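PDB 3BLX: isocitrate dehydrogenase [NAD] subunit 1 from Saccharomyces cerevisiae, which forms, together with subunit 2, the octameric mitochondrial enzyme that oxidatively decarboxylates isocitrate to 2-oxoglutarate using NAD+, and also binds leaders of mitochondrial mRNAs. Local coordinates for residues D191-F194 against R195-T199; S212-V216 against D217-M221; A260-R264 against D265-F269; N340-I343 against N344-T348; L302-N305 against E306-T309. One frame throughout, in Å; residues are numbered along the deposited sequence.

All five contacts are local, but their settings differ. Interaction 1 is the most buried: a turn of helix 190-205, apolar on one side and polar on the other. Its Arg195 and Thr199 touch Ser213 of interaction 2, where strand 210-215 passes with a sharp turn into helix 216-225; both lie beside Lys183, probably critical for catalysis. Interaction 3, a beta hairpin of the sheet that interaction 2 also reaches, pairs largely buried strands beneath an exposed turn. Interactions 4 and 5, whose centres are about 17 Å apart, lie away from the probable catalytic and substrate-binding residues: helix 335-347 joins a buried apolar face to a polar outer one, whereas 302-309 is a surface link starting helix 306-320.

Interaction 1: D191-F194 against R195-T199; sequences DGLF and RNIIT
The backbone N of Asn196 donates to Gly192 O over 2.9 Å, and Ile197 N to Leu193 O likewise; with Arg195 N on Asp191 O and Ile198 N on Phe194 O they run the helix unbroken through the contact. On the polar side, the Arg195 chain bends at chi3 (64°), which brings its guanidinium back over the helix. One face of that group then lies over Gly192 CA, where no side chain intervenes. At its edge, in plane, sits Asn196 OD1: NE reaches it over 3.2 Å in a fairly straight bond (161°), coming from above the plane of the amide, while NH2 adds a weak second bond. Without this acceptor, as with an alanine in place of Asn196, the guanidinium would probably be free to swing off Gly192. On the apolar side, Ile198 CG1 lies over one face of the Phe194 ring, shifted toward CE2, in a CH-pi contact 4.2 Å from the centroid. Leu193 and Ile197 run alongside each other, CG to CD1 at 3.7 Å, and Ile197 and Ile198 continue onto helix 156-172. Leu193 also packs on Val154 of a neighbouring subunit 2. Asp191 turns its carboxylate away from the turn, OD2 accepting from Lys183 N and Tyr239 OH; Lys183 is probably critical for catalysis, as in related enzymes. The chemistry is thus split around the helix: apolar contacts pack it against helix 156-172 and strand 177-182, the Arg195-Asn196 bonds lie on the polar flank, and Asp191 ties its beginning to the backbone of Lys183.

Interaction 2: S212-V216 against D217-M221; sequences SSIIV and DNASM
Ile214, near the end of the strand, folds over the first turn of the following helix and packs on Ala219, its CG2 3.8 Å from Ala219 CB and its CD1 3.7 Å from Ala219 CA. The reach of CD1 comes from CG1 standing trans to the backbone N (chi1 -171°) on an extended chain. With an alanine at Ile214, a gap would probably open between the strand and Ala219, and Phe230 would lose a packing partner. Equally firm is the grip on Val216 O, which takes Ser220 N at 2.9 Å and Ser220 OG at 3.3 Å from opposite faces of its carbonyl plane. Ile215 O, at the N-cap position, accepts from Ala219 N. Whereas Ala219, Val216 and Ser220 are buried, Ile215, Asp217 and Asn218 are partly open to solvent. Asn218 crosses Ile214 at about a right angle, and Asp217 lies alongside Ile215 with weak polar bonds: its OD1 to Asn218 N, and its OD2 in a long ion pair with NZ of the probable catalytic Lys183. The helix turns off the strand almost perpendicularly, at 92°. Strand 210-215 runs parallel to strand 177-182, helix 237-251 meets Val216 and Ser220 through Tyr239 and Ile242, and Ile249 of a neighbouring subunit 2 packs on the same two residues.

Interaction 3: A260-R264 against D265-F269; sequences ANFGR and DYAVF
Ala260 CB rests on the Phe269 ring, 3.6 Å from CD1; in the next non-hydrogen-bonded pair, Phe262 CD2 lies 3.9 Å from Ala267 CB. These four side chains share one face of the hairpin. There the rings of Phe262 and Phe269 meet obliquely, centroids 5.8 Å apart and planes nearly perpendicular at 84°, with CZ of Phe262 toward CE1 of Phe269. Asn261 and Val268, on the opposite face, form the hydrogen-bonded pair: Asn261 N to Val268 O at 2.8 Å and Val268 N to Asn261 O at 2.9 Å. One step on, Gly263 N donates to Tyr266 O and closes the turn. In it Asp265 CB covers one face of the Tyr266 ring, and the charges of Arg264 and Asp265 lie near each other without a salt bridge, NE to OD1 being 4.2 Å with OD1 well out of the guanidinium plane. Further out, strand 258-262 joins strand 105-111 and strand 267-269 joins strand 75-80, so the hairpin is embedded in the mixed sheet. Helix 289-302 backs Phe269 through Leu297 and Met298; Asn261 makes weak bonds to Asn106 and Glu270. The chemistry implies a hairpin anchored by backbone bonds and aromatic packing at its base, with a charged, solvent-facing turn.

Interaction 4: N340-I343 against N344-T348; sequences NEII and NKLST
The carboxylate of Glu341 and the amide of Asn344 meet aslant, their planes 51° apart, and Asn344 ND2 gives a weak 3.4 Å bond to Glu341 OE2. The other oxygen, OE1, lies beside the aliphatic part of Lys345, 3.8 Å from its CD. Both contacts depend on the fold in the Glu341 chain at chi2 (-54°), which turns the carboxylate forward along the helix, toward the next turn. Lys345 NZ remains 4.1 Å from Glu341 OE1, too far for a salt bridge; its ammonium goes instead to Glu321, with Glu317 as a longer, weaker partner. Glu341 would therefore probably add only a mild attraction to a lysine that already has a salt-bridge partner. The motif is a plain alpha-helix, the last of the chain, with one side polar and the other apolar. On the apolar side Ile342 and Leu346 lie alongside each other, CG2 to CD2 at 3.9 Å, and both press on Ile39 of helix 27-42 and Ala314 of helix 306-320. Ile343 turns to Thr38 and Ala42 of helix 27-42 and also packs on Lys13 of a second copy of this subunit. Backbone bonds from Asn344 N to Asn340 O at 2.9 Å and from Lys345 N to Glu341 O at 3.1 Å are sound. Near the C-terminal end they become less regular: Leu346 N divides weakly between Ile342 O and Ile343 O, while Ser347 N donates to Ile343 O at 3.2 Å. The Ser347 hydroxyl gives a further bond, OG to Asn344 O at 3.0 Å.

Interaction 5: L302-N305 against E306-T309; sequences LGLN and EYAT
Leu304 sets its CB against the Tyr307 ring, 4.2 Å from CD1, approaching obliquely, and both side chains also touch Ile45. Beside them the Ala308 methyl sits against Asn305, CB to CB at 3.9 Å, and reaches Leu299 and Asn300 of the preceding helix. Asn305 O is gripped by two donors of Thr309. Thr309 OG1 comes in at 2.7 Å almost in line with the carbonyl, and Thr309 N at 3.1 Å from well above its plane. With chi1 of -51°, the Thr309 hydroxyl lies next to its own backbone N, which lets both donors converge on that one oxygen. Glu306, an exposed residue, bends at chi2 (86°), bringing its carboxylate back toward Leu304 O; both are acceptors, so the approach brings no bond. Asn305 stands at the N-cap, yet its side chain makes no capping bond. Gly303 has positive phi (85°), where a CB would collide with the carbonyl of Leu302. The arrangement is a tight helix-to-helix link: a Schellman motif at Gly303 ends helix 289-302, and after the three residues Gly303 to Asn305 helix 306-320 begins.

Interaction 1: D191-F194 against R195-T199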
loop_
_atom_site.group_PDB
_atom_site.type_symbol
_atom_site.label_atom_id
_atom_site.label_comp_id
_atom_site.label_asym_id
_atom_site.label_seq_id
_atom_site.Cartn_x
_atom_site.Cartn_y
_atom_site.Cartn_z
ATOM N N ASP E 191 1.530 -4.511 32.312
ATOM C CA ASP E 191 0.343 -5.308 32.599
ATOM C C ASP E 191 -0.785 -4.408 33.105
ATOM O O ASP E 191 -1.952 -4.791 33.076
ATOM C CB ASP E 191 0.656 -6.471 33.557
ATOM C CG ASP E 191 1.320 -7.666 32.845
ATOM O OD1 ASP E 191 1.992 -7.469 31.796
ATOM O OD2 ASP E 191 1.173 -8.807 33.339
ATOM N N GLY E 192 -0.432 -3.201 33.544
ATOM C CA GLY E 192 -1.425 -2.179 33.831
ATOM C C GLY E 192 -2.144 -1.771 32.553
ATOM O O GLY E 192 -3.373 -1.707 32.497
ATOM N N LEU E 193 -1.365 -1.508 31.509
ATOM C CA LEU E 193 -1.905 -1.223 30.182
ATOM C C LEU E 193 -2.895 -2.289 29.719
ATOM O O LEU E 193 -3.993 -1.988 29.238
ATOM C CB LEU E 193 -0.758 -1.157 29.188
ATOM C CG LEU E 193 -1.057 -0.752 27.748
ATOM C CD1 LEU E 193 -1.532 0.675 27.716
ATOM C CD2 LEU E 193 0.178 -0.904 26.882
ATOM N N PHE E 194 -2.478 -3.543 29.872
ATOM C CA PHE E 194 -3.308 -4.687 29.521
ATOM C C PHE E 194 -4.665 -4.737 30.255
ATOM O O PHE E 194 -5.720 -4.781 29.613
ATOM C CB PHE E 194 -2.545 -5.982 29.775
ATOM C CG PHE E 194 -3.206 -7.184 29.171
ATOM C CD1 PHE E 194 -2.972 -7.529 27.833
ATOM C CD2 PHE E 194 -4.080 -7.958 29.928
ATOM C CE1 PHE E 194 -3.596 -8.629 27.266
ATOM C CE2 PHE E 194 -4.714 -9.065 29.362
ATOM C CZ PHE E 194 -4.478 -9.398 28.028
ATOM N N ARG E 195 -4.634 -4.754 31.589
ATOM C CA ARG E 195 -5.846 -4.697 32.410
ATOM C C ARG E 195 -6.734 -3.508 32.076
ATOM O O ARG E 195 -7.956 -3.647 31.990
ATOM C CB ARG E 195 -5.473 -4.609 33.890
ATOM C CG ARG E 195 -6.645 -4.320 34.806
ATOM C CD ARG E 195 -6.172 -3.788 36.153
ATOM N NE ARG E 195 -5.505 -2.493 36.007
ATOM C CZ ARG E 195 -4.534 -2.043 36.810
ATOM N NH1 ARG E 195 -4.104 -2.786 37.836
ATOM N NH2 ARG E 195 -3.980 -0.846 36.581
ATOM N N ASN E 196 -6.130 -2.335 31.897
ATOM C CA ASN E 196 -6.913 -1.134 31.600
ATOM C C ASN E 196 -7.598 -1.197 30.260
ATOM O O ASN E 196 -8.807 -0.963 30.182
ATOM C CB ASN E 196 -6.051 0.114 31.661
ATOM C CG ASN E 196 -5.618 0.423 33.063
ATOM O OD1 ASN E 196 -6.224 -0.072 34.039
ATOM N ND2 ASN E 196 -4.550 1.216 33.191
ATOM N N ILE E 197 -6.836 -1.517 29.210
ATOM C CA ILE E 197 -7.411 -1.585 27.886
ATOM C C ILE E 197 -8.561 -2.588 27.829
ATOM O O ILE E 197 -9.584 -2.312 27.205
ATOM C CB ILE E 197 -6.372 -1.912 26.826
ATOM C CG1 ILE E 197 -5.416 -0.732 26.671
ATOM C CG2 ILE E 197 -7.062 -2.239 25.509
ATOM C CD1 ILE E 197 -4.151 -1.039 25.831
ATOM N N ILE E 198 -8.407 -3.738 28.494
ATOM C CA ILE E 198 -9.448 -4.755 28.412
ATOM C C ILE E 198 -10.701 -4.233 29.098
ATOM O O ILE E 198 -11.790 -4.321 28.551
ATOM C CB ILE E 198 -9.056 -6.105 29.059
ATOM C CG1 ILE E 198 -7.759 -6.672 28.468
ATOM C CG2 ILE E 198 -10.189 -7.122 28.876
ATOM C CD1 ILE E 198 -7.935 -7.248 27.115
ATOM N N THR E 199 -10.551 -3.687 30.298
ATOM C CA THR E 199 -11.717 -3.196 31.036
ATOM C C THR E 199 -12.397 -1.985 30.359
ATOM O O THR E 199 -13.618 -1.866 30.424
ATOM C CB THR E 199 -11.417 -2.905 32.548
ATOM O OG1 THR E 199 -10.633 -1.717 32.674
ATOM C CG2 THR E 199 -10.667 -4.071 33.197
#

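Interaction 2: S212-V216 against D217-M221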
loop_
_atom_site.group_PDB
_atom_site.type_symbol
_atom_site.label_atom_id
_atom_site.label_comp_id
_atom_site.label_asym_id
_atom_site.label_seq_id
_atom_site.Cartn_x
_atom_site.Cartn_y
_atom_site.Cartn_z
ATOM N N SER E 212 -13.783 -8.098 34.196
ATOM C CA SER E 212 -13.186 -8.209 35.520
ATOM C C SER E 212 -11.689 -8.439 35.383
ATOM O O SER E 212 -11.184 -8.602 34.279
ATOM C CB SER E 212 -13.840 -9.335 36.332
ATOM O OG SER E 212 -14.294 -10.404 35.493
ATOM N N SER E 213 -10.983 -8.449 36.500
ATOM C CA SER E 213 -9.540 -8.554 36.462
ATOM C C SER E 213 -9.103 -9.471 37.576
ATOM O O SER E 213 -9.753 -9.575 38.628
ATOM C CB SER E 213 -8.865 -7.186 36.674
ATOM O OG SER E 213 -9.321 -6.242 35.721
ATOM N N ILE E 214 -7.978 -10.129 37.356
ATOM C CA ILE E 214 -7.448 -10.977 38.385
ATOM C C ILE E 214 -5.955 -11.079 38.185
ATOM O O ILE E 214 -5.468 -11.206 37.063
ATOM C CB ILE E 214 -8.142 -12.350 38.360
ATOM C CG1 ILE E 214 -7.751 -13.195 39.580
ATOM C CG2 ILE E 214 -7.896 -13.061 37.023
ATOM C CD1 ILE E 214 -8.669 -14.402 39.755
ATOM N N ILE E 215 -5.227 -10.971 39.279
ATOM C CA ILE E 215 -3.797 -11.128 39.235
ATOM C C ILE E 215 -3.525 -12.581 38.946
ATOM O O ILE E 215 -4.238 -13.464 39.439
ATOM C CB ILE E 215 -3.171 -10.687 40.558
ATOM C CG1 ILE E 215 -3.550 -9.228 40.818
ATOM C CG2 ILE E 215 -1.678 -10.826 40.497
ATOM C CD1 ILE E 215 -3.245 -8.753 42.211
ATOM N N VAL E 216 -2.505 -12.834 38.138
ATOM C CA VAL E 216 -2.300 -14.170 37.578
ATOM C C VAL E 216 -2.005 -15.260 38.624
ATOM O O VAL E 216 -2.513 -16.385 38.512
ATOM C CB VAL E 216 -1.208 -14.160 36.488
ATOM C CG1 VAL E 216 0.119 -13.693 37.080
ATOM C CG2 VAL E 216 -1.075 -15.529 35.852
ATOM N N ASP E 217 -1.199 -14.931 39.634
ATOM C CA ASP E 217 -0.934 -15.895 40.712
ATOM C C ASP E 217 -2.213 -16.306 41.462
ATOM O O ASP E 217 -2.424 -17.499 41.723
ATOM C CB ASP E 217 0.162 -15.409 41.677
ATOM C CG ASP E 217 0.012 -13.937 42.063
ATOM O OD1 ASP E 217 -1.137 -13.442 42.159
ATOM O OD2 ASP E 217 1.056 -13.274 42.282
ATOM N N ASN E 218 -3.063 -15.321 41.773
ATOM C CA ASN E 218 -4.364 -15.590 42.365
ATOM C C ASN E 218 -5.245 -16.417 41.416
ATOM O O ASN E 218 -5.987 -17.295 41.849
ATOM C CB ASN E 218 -5.058 -14.283 42.794
ATOM C CG ASN E 218 -6.373 -14.529 43.536
ATOM O OD1 ASN E 218 -7.411 -13.939 43.197
ATOM N ND2 ASN E 218 -6.341 -15.412 44.544
ATOM N N ALA E 219 -5.143 -16.156 40.119
ATOM C CA ALA E 219 -5.957 -16.880 39.136
ATOM C C ALA E 219 -5.561 -18.362 39.059
ATOM O O ALA E 219 -6.412 -19.244 38.881
ATOM C CB ALA E 219 -5.851 -16.227 37.764
ATOM N N SER E 220 -4.265 -18.623 39.188
ATOM C CA SER E 220 -3.766 -19.985 39.250
ATOM C C SER E 220 -4.392 -20.735 40.424
ATOM O O SER E 220 -4.944 -21.823 40.246
ATOM C CB SER E 220 -2.251 -19.978 39.404
ATOM O OG SER E 220 -1.639 -19.508 38.218
ATOM N N MET E 221 -4.290 -20.155 41.617
ATOM C CA MET E 221 -4.860 -20.737 42.822
ATOM C C MET E 221 -6.361 -20.940 42.636
ATOM O O MET E 221 -6.900 -22.024 42.878
ATOM C CB MET E 221 -4.596 -19.811 44.010
ATOM C CG MET E 221 -4.896 -20.417 45.363
ATOM S SD MET E 221 -4.735 -19.175 46.642
ATOM C CE MET E 221 -6.361 -18.372 46.528
#

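Interaction 3: A260-R264 against D265-F269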
loop_
_atom_site.group_PDB
_atom_site.type_symbol
_atom_site.label_atom_id
_atom_site.label_comp_id
_atom_site.label_asym_id
_atom_site.label_seq_id
_atom_site.Cartn_x
_atom_site.Cartn_y
_atom_site.Cartn_z
ATOM N N ALA E 260 -8.103 -23.413 18.612
ATOM C CA ALA E 260 -8.118 -22.685 17.358
ATOM C C ALA E 260 -7.194 -21.498 17.428
ATOM O O ALA E 260 -7.012 -20.903 18.479
ATOM C CB ALA E 260 -9.557 -22.240 17.008
ATOM N N ASN E 261 -6.625 -21.146 16.292
ATOM C CA ASN E 261 -5.809 -19.957 16.188
ATOM C C ASN E 261 -6.297 -19.033 15.082
ATOM O O ASN E 261 -6.421 -19.448 13.931
ATOM C CB ASN E 261 -4.379 -20.376 15.952
ATOM C CG ASN E 261 -3.828 -21.146 17.110
ATOM O OD1 ASN E 261 -3.480 -20.572 18.141
ATOM N ND2 ASN E 261 -3.749 -22.455 16.956
ATOM N N PHE E 262 -6.566 -17.780 15.426
ATOM C CA PHE E 262 -7.099 -16.842 14.451
ATOM C C PHE E 262 -6.237 -15.642 14.173
ATOM O O PHE E 262 -5.609 -15.092 15.077
ATOM C CB PHE E 262 -8.424 -16.348 14.917
ATOM C CG PHE E 262 -9.450 -17.425 15.065
ATOM C CD1 PHE E 262 -9.603 -18.075 16.267
ATOM C CD2 PHE E 262 -10.290 -17.762 14.012
ATOM C CE1 PHE E 262 -10.584 -19.042 16.426
ATOM C CE2 PHE E 262 -11.256 -18.717 14.155
ATOM C CZ PHE E 262 -11.417 -19.357 15.373
ATOM N N GLY E 263 -6.219 -15.256 12.902
ATOM C CA GLY E 263 -5.731 -13.962 12.461
ATOM C C GLY E 263 -6.870 -13.251 11.751
ATOM O O GLY E 263 -7.988 -13.739 11.718
ATOM N N ARG E 264 -6.611 -12.094 11.171
ATOM C CA ARG E 264 -7.671 -11.432 10.444
ATOM C C ARG E 264 -8.108 -12.239 9.220
ATOM O O ARG E 264 -9.292 -12.409 8.983
ATOM C CB ARG E 264 -7.241 -10.020 10.049
ATOM C CG ARG E 264 -8.357 -9.265 9.347
ATOM C CD ARG E 264 -7.889 -7.944 8.770
ATOM N NE ARG E 264 -8.861 -7.435 7.789
ATOM C CZ ARG E 264 -10.042 -6.861 8.086
ATOM N NH1 ARG E 264 -10.438 -6.699 9.363
ATOM N NH2 ARG E 264 -10.841 -6.439 7.097
ATOM N N ASP E 265 -7.141 -12.748 8.467
ATOM C CA ASP E 265 -7.422 -13.441 7.216
ATOM C C ASP E 265 -7.266 -14.957 7.266
ATOM O O ASP E 265 -7.628 -15.642 6.322
ATOM C CB ASP E 265 -6.498 -12.907 6.111
ATOM C CG ASP E 265 -6.694 -11.406 5.852
ATOM O OD1 ASP E 265 -7.867 -10.961 5.809
ATOM O OD2 ASP E 265 -5.674 -10.680 5.675
ATOM N N TYR E 266 -6.703 -15.471 8.351
ATOM C CA TYR E 266 -6.352 -16.882 8.425
ATOM C C TYR E 266 -6.867 -17.545 9.693
ATOM O O TYR E 266 -7.068 -16.886 10.717
ATOM C CB TYR E 266 -4.838 -17.059 8.328
ATOM C CG TYR E 266 -4.224 -16.360 7.148
ATOM C CD1 TYR E 266 -3.555 -15.166 7.309
ATOM C CD2 TYR E 266 -4.353 -16.867 5.870
ATOM C CE1 TYR E 266 -3.013 -14.496 6.249
ATOM C CE2 TYR E 266 -3.816 -16.207 4.784
ATOM C CZ TYR E 266 -3.146 -15.013 4.982
ATOM O OH TYR E 266 -2.600 -14.336 3.903
ATOM N N ALA E 267 -7.115 -18.843 9.623
ATOM C CA ALA E 267 -7.487 -19.586 10.813
ATOM C C ALA E 267 -6.812 -20.938 10.726
ATOM O O ALA E 267 -6.751 -21.555 9.664
ATOM C CB ALA E 267 -8.978 -19.728 10.910
ATOM N N VAL E 268 -6.290 -21.399 11.843
ATOM C CA VAL E 268 -5.633 -22.692 11.871
ATOM C C VAL E 268 -6.124 -23.440 13.099
ATOM O O VAL E 268 -6.021 -22.941 14.220
ATOM C CB VAL E 268 -4.100 -22.530 11.961
ATOM C CG1 VAL E 268 -3.444 -23.855 12.301
ATOM C CG2 VAL E 268 -3.528 -21.948 10.677
ATOM N N PHE E 269 -6.667 -24.631 12.887
ATOM C CA PHE E 269 -7.263 -25.397 13.981
ATOM C C PHE E 269 -6.348 -26.507 14.445
ATOM O O PHE E 269 -5.681 -27.132 13.633
ATOM C CB PHE E 269 -8.638 -25.922 13.569
ATOM C CG PHE E 269 -9.610 -24.823 13.280
ATOM C CD1 PHE E 269 -10.468 -24.363 14.261
ATOM C CD2 PHE E 269 -9.586 -24.179 12.062
ATOM C CE1 PHE E 269 -11.329 -23.329 14.004
ATOM C CE2 PHE E 269 -10.444 -23.140 11.791
ATOM C CZ PHE E 269 -11.328 -22.717 12.774
#

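Interaction 4: N340-I343 against N344-T348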
loop_
_atom_site.group_PDB
_atom_site.type_symbol
_atom_site.label_atom_id
_atom_site.label_comp_id
_atom_site.label_asym_id
_atom_site.label_seq_id
_atom_site.Cartn_x
_atom_site.Cartn_y
_atom_site.Cartn_z
ATOM N N ASN E 340 -13.288 -45.938 14.731
ATOM C CA ASN E 340 -14.295 -46.811 14.131
ATOM C C ASN E 340 -15.637 -46.833 14.886
ATOM O O ASN E 340 -16.696 -46.880 14.256
ATOM C CB ASN E 340 -13.735 -48.209 13.930
ATOM C CG ASN E 340 -12.659 -48.248 12.861
ATOM O OD1 ASN E 340 -12.646 -47.416 11.942
ATOM N ND2 ASN E 340 -11.741 -49.213 12.973
ATOM N N GLU E 341 -15.587 -46.774 16.222
ATOM C CA GLU E 341 -16.780 -46.669 17.038
ATOM C C GLU E 341 -17.536 -45.377 16.745
ATOM O O GLU E 341 -18.766 -45.361 16.695
ATOM C CB GLU E 341 -16.431 -46.719 18.534
ATOM C CG GLU E 341 -17.251 -47.724 19.390
ATOM C CD GLU E 341 -18.784 -47.578 19.306
ATOM O OE1 GLU E 341 -19.369 -46.919 20.195
ATOM O OE2 GLU E 341 -19.405 -48.153 18.379
ATOM N N ILE E 342 -16.801 -44.289 16.564
ATOM C CA ILE E 342 -17.414 -43.003 16.253
ATOM C C ILE E 342 -18.079 -43.046 14.884
ATOM O O ILE E 342 -19.229 -42.665 14.745
ATOM C CB ILE E 342 -16.385 -41.854 16.311
ATOM C CG1 ILE E 342 -16.023 -41.535 17.768
ATOM C CG2 ILE E 342 -16.924 -40.598 15.645
ATOM C CD1 ILE E 342 -14.733 -40.742 17.903
ATOM N N ILE E 343 -17.349 -43.521 13.880
ATOM C CA ILE E 343 -17.879 -43.676 12.544
ATOM C C ILE E 343 -19.118 -44.568 12.557
ATOM O O ILE E 343 -20.055 -44.353 11.781
ATOM C CB ILE E 343 -16.834 -44.291 11.621
ATOM C CG1 ILE E 343 -15.674 -43.316 11.444
ATOM C CG2 ILE E 343 -17.454 -44.641 10.270
ATOM C CD1 ILE E 343 -14.542 -43.876 10.609
ATOM N N ASN E 344 -19.121 -45.559 13.449
ATOM C CA ASN E 344 -20.234 -46.488 13.572
ATOM C C ASN E 344 -21.516 -45.818 14.082
ATOM O O ASN E 344 -22.604 -46.090 13.575
ATOM C CB ASN E 344 -19.844 -47.679 14.459
ATOM C CG ASN E 344 -20.966 -48.696 14.608
ATOM O OD1 ASN E 344 -21.352 -49.333 13.632
ATOM N ND2 ASN E 344 -21.491 -48.856 15.838
ATOM N N LYS E 345 -21.397 -44.948 15.078
ATOM C CA LYS E 345 -22.573 -44.228 15.588
ATOM C C LYS E 345 -23.044 -43.212 14.574
ATOM O O LYS E 345 -24.174 -42.740 14.647
ATOM C CB LYS E 345 -22.287 -43.509 16.914
ATOM C CG LYS E 345 -21.292 -44.239 17.767
ATOM C CD LYS E 345 -21.513 -43.956 19.236
ATOM C CE LYS E 345 -22.652 -44.803 19.777
ATOM N NZ LYS E 345 -22.709 -44.733 21.249
ATOM N N LEU E 346 -22.156 -42.867 13.645
ATOM C CA LEU E 346 -22.439 -41.874 12.623
ATOM C C LEU E 346 -23.346 -42.415 11.520
ATOM O O LEU E 346 -24.286 -41.733 11.116
ATOM C CB LEU E 346 -21.131 -41.343 12.034
ATOM C CG LEU E 346 -20.750 -39.877 12.297
ATOM C CD1 LEU E 346 -21.589 -39.230 13.371
ATOM C CD2 LEU E 346 -19.276 -39.772 12.616
ATOM N N SER E 347 -23.064 -43.629 11.039
ATOM C CA SER E 347 -23.900 -44.255 10.009
ATOM C C SER E 347 -25.331 -44.513 10.493
ATOM O O SER E 347 -26.291 -44.328 9.742
ATOM C CB SER E 347 -23.272 -45.550 9.520
ATOM O OG SER E 347 -22.991 -46.389 10.623
ATOM N N THR E 348 -25.475 -44.923 11.748
ATOM C CA THR E 348 -26.795 -45.155 12.327
ATOM C C THR E 348 -27.438 -43.854 12.810
ATOM O O THR E 348 -28.585 -43.865 13.269
ATOM C CB THR E 348 -26.757 -46.158 13.519
ATOM O OG1 THR E 348 -26.675 -45.451 14.767
ATOM C CG2 THR E 348 -25.573 -47.128 13.389
#

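Interaction 5: L302-N305 against E306-T309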
loop_
_atom_site.group_PDB
_atom_site.type_symbol
_atom_site.label_atom_id
_atom_site.label_comp_id
_atom_site.label_asym_id
_atom_site.label_seq_id
_atom_site.Cartn_x
_atom_site.Cartn_y
_atom_site.Cartn_z
ATOM N N LEU E 302 -16.201 -22.936 8.686
ATOM C CA LEU E 302 -16.395 -23.037 7.249
ATOM C C LEU E 302 -17.860 -22.902 6.854
ATOM O O LEU E 302 -18.178 -22.874 5.672
ATOM C CB LEU E 302 -15.865 -24.363 6.764
ATOM C CG LEU E 302 -14.357 -24.409 6.724
ATOM C CD1 LEU E 302 -13.903 -25.810 6.378
ATOM C CD2 LEU E 302 -13.874 -23.426 5.685
ATOM N N GLY E 303 -18.746 -22.842 7.851
ATOM C CA GLY E 303 -20.179 -22.772 7.630
ATOM C C GLY E 303 -20.886 -24.103 7.441
ATOM O O GLY E 303 -22.106 -24.140 7.236
ATOM N N LEU E 304 -20.120 -25.195 7.476
ATOM C CA LEU E 304 -20.704 -26.519 7.459
ATOM C C LEU E 304 -21.463 -26.643 8.771
ATOM O O LEU E 304 -22.488 -25.995 8.950
ATOM C CB LEU E 304 -19.623 -27.559 7.284
ATOM C CG LEU E 304 -18.957 -27.379 5.903
ATOM C CD1 LEU E 304 -17.839 -28.384 5.664
ATOM C CD2 LEU E 304 -19.974 -27.432 4.742
ATOM N N ASN E 305 -20.986 -27.448 9.695
ATOM C CA ASN E 305 -21.539 -27.418 11.060
ATOM C C ASN E 305 -22.874 -28.148 11.353
ATOM O O ASN E 305 -23.229 -28.379 12.506
ATOM C CB ASN E 305 -21.467 -25.996 11.677
ATOM C CG ASN E 305 -22.669 -25.139 11.365
ATOM O OD1 ASN E 305 -23.786 -25.638 11.279
ATOM N ND2 ASN E 305 -22.450 -23.830 11.214
ATOM N N GLU E 306 -23.602 -28.526 10.320
ATOM C CA GLU E 306 -24.567 -29.592 10.483
ATOM C C GLU E 306 -23.674 -30.801 10.700
ATOM O O GLU E 306 -23.832 -31.525 11.682
ATOM C CB GLU E 306 -25.412 -29.769 9.226
ATOM C CG GLU E 306 -26.010 -28.457 8.668
ATOM C CD GLU E 306 -25.061 -27.676 7.723
ATOM O OE1 GLU E 306 -24.132 -28.283 7.121
ATOM O OE2 GLU E 306 -25.264 -26.447 7.572
ATOM N N TYR E 307 -22.704 -30.978 9.801
ATOM C CA TYR E 307 -21.678 -32.007 9.954
ATOM C C TYR E 307 -20.951 -31.910 11.314
ATOM O O TYR E 307 -20.538 -32.916 11.898
ATOM C CB TYR E 307 -20.634 -31.881 8.853
ATOM C CG TYR E 307 -21.091 -32.230 7.457
ATOM C CD1 TYR E 307 -21.458 -31.238 6.554
ATOM C CD2 TYR E 307 -21.113 -33.544 7.024
ATOM C CE1 TYR E 307 -21.853 -31.554 5.273
ATOM C CE2 TYR E 307 -21.500 -33.868 5.744
ATOM C CZ TYR E 307 -21.871 -32.872 4.871
ATOM O OH TYR E 307 -22.263 -33.200 3.590
ATOM N N ALA E 308 -20.776 -30.694 11.808
ATOM C CA ALA E 308 -20.044 -30.505 13.042
ATOM C C ALA E 308 -20.849 -30.956 14.238
ATOM O O ALA E 308 -20.289 -31.453 15.210
ATOM C CB ALA E 308 -19.633 -29.056 13.212
ATOM N N THR E 309 -22.164 -30.757 14.187
ATOM C CA THR E 309 -23.017 -31.132 15.307
ATOM C C THR E 309 -23.048 -32.656 15.410
ATOM O O THR E 309 -22.967 -33.217 16.504
ATOM C CB THR E 309 -24.439 -30.567 15.156
ATOM O OG1 THR E 309 -24.363 -29.165 14.876
ATOM C CG2 THR E 309 -25.218 -30.767 16.428
#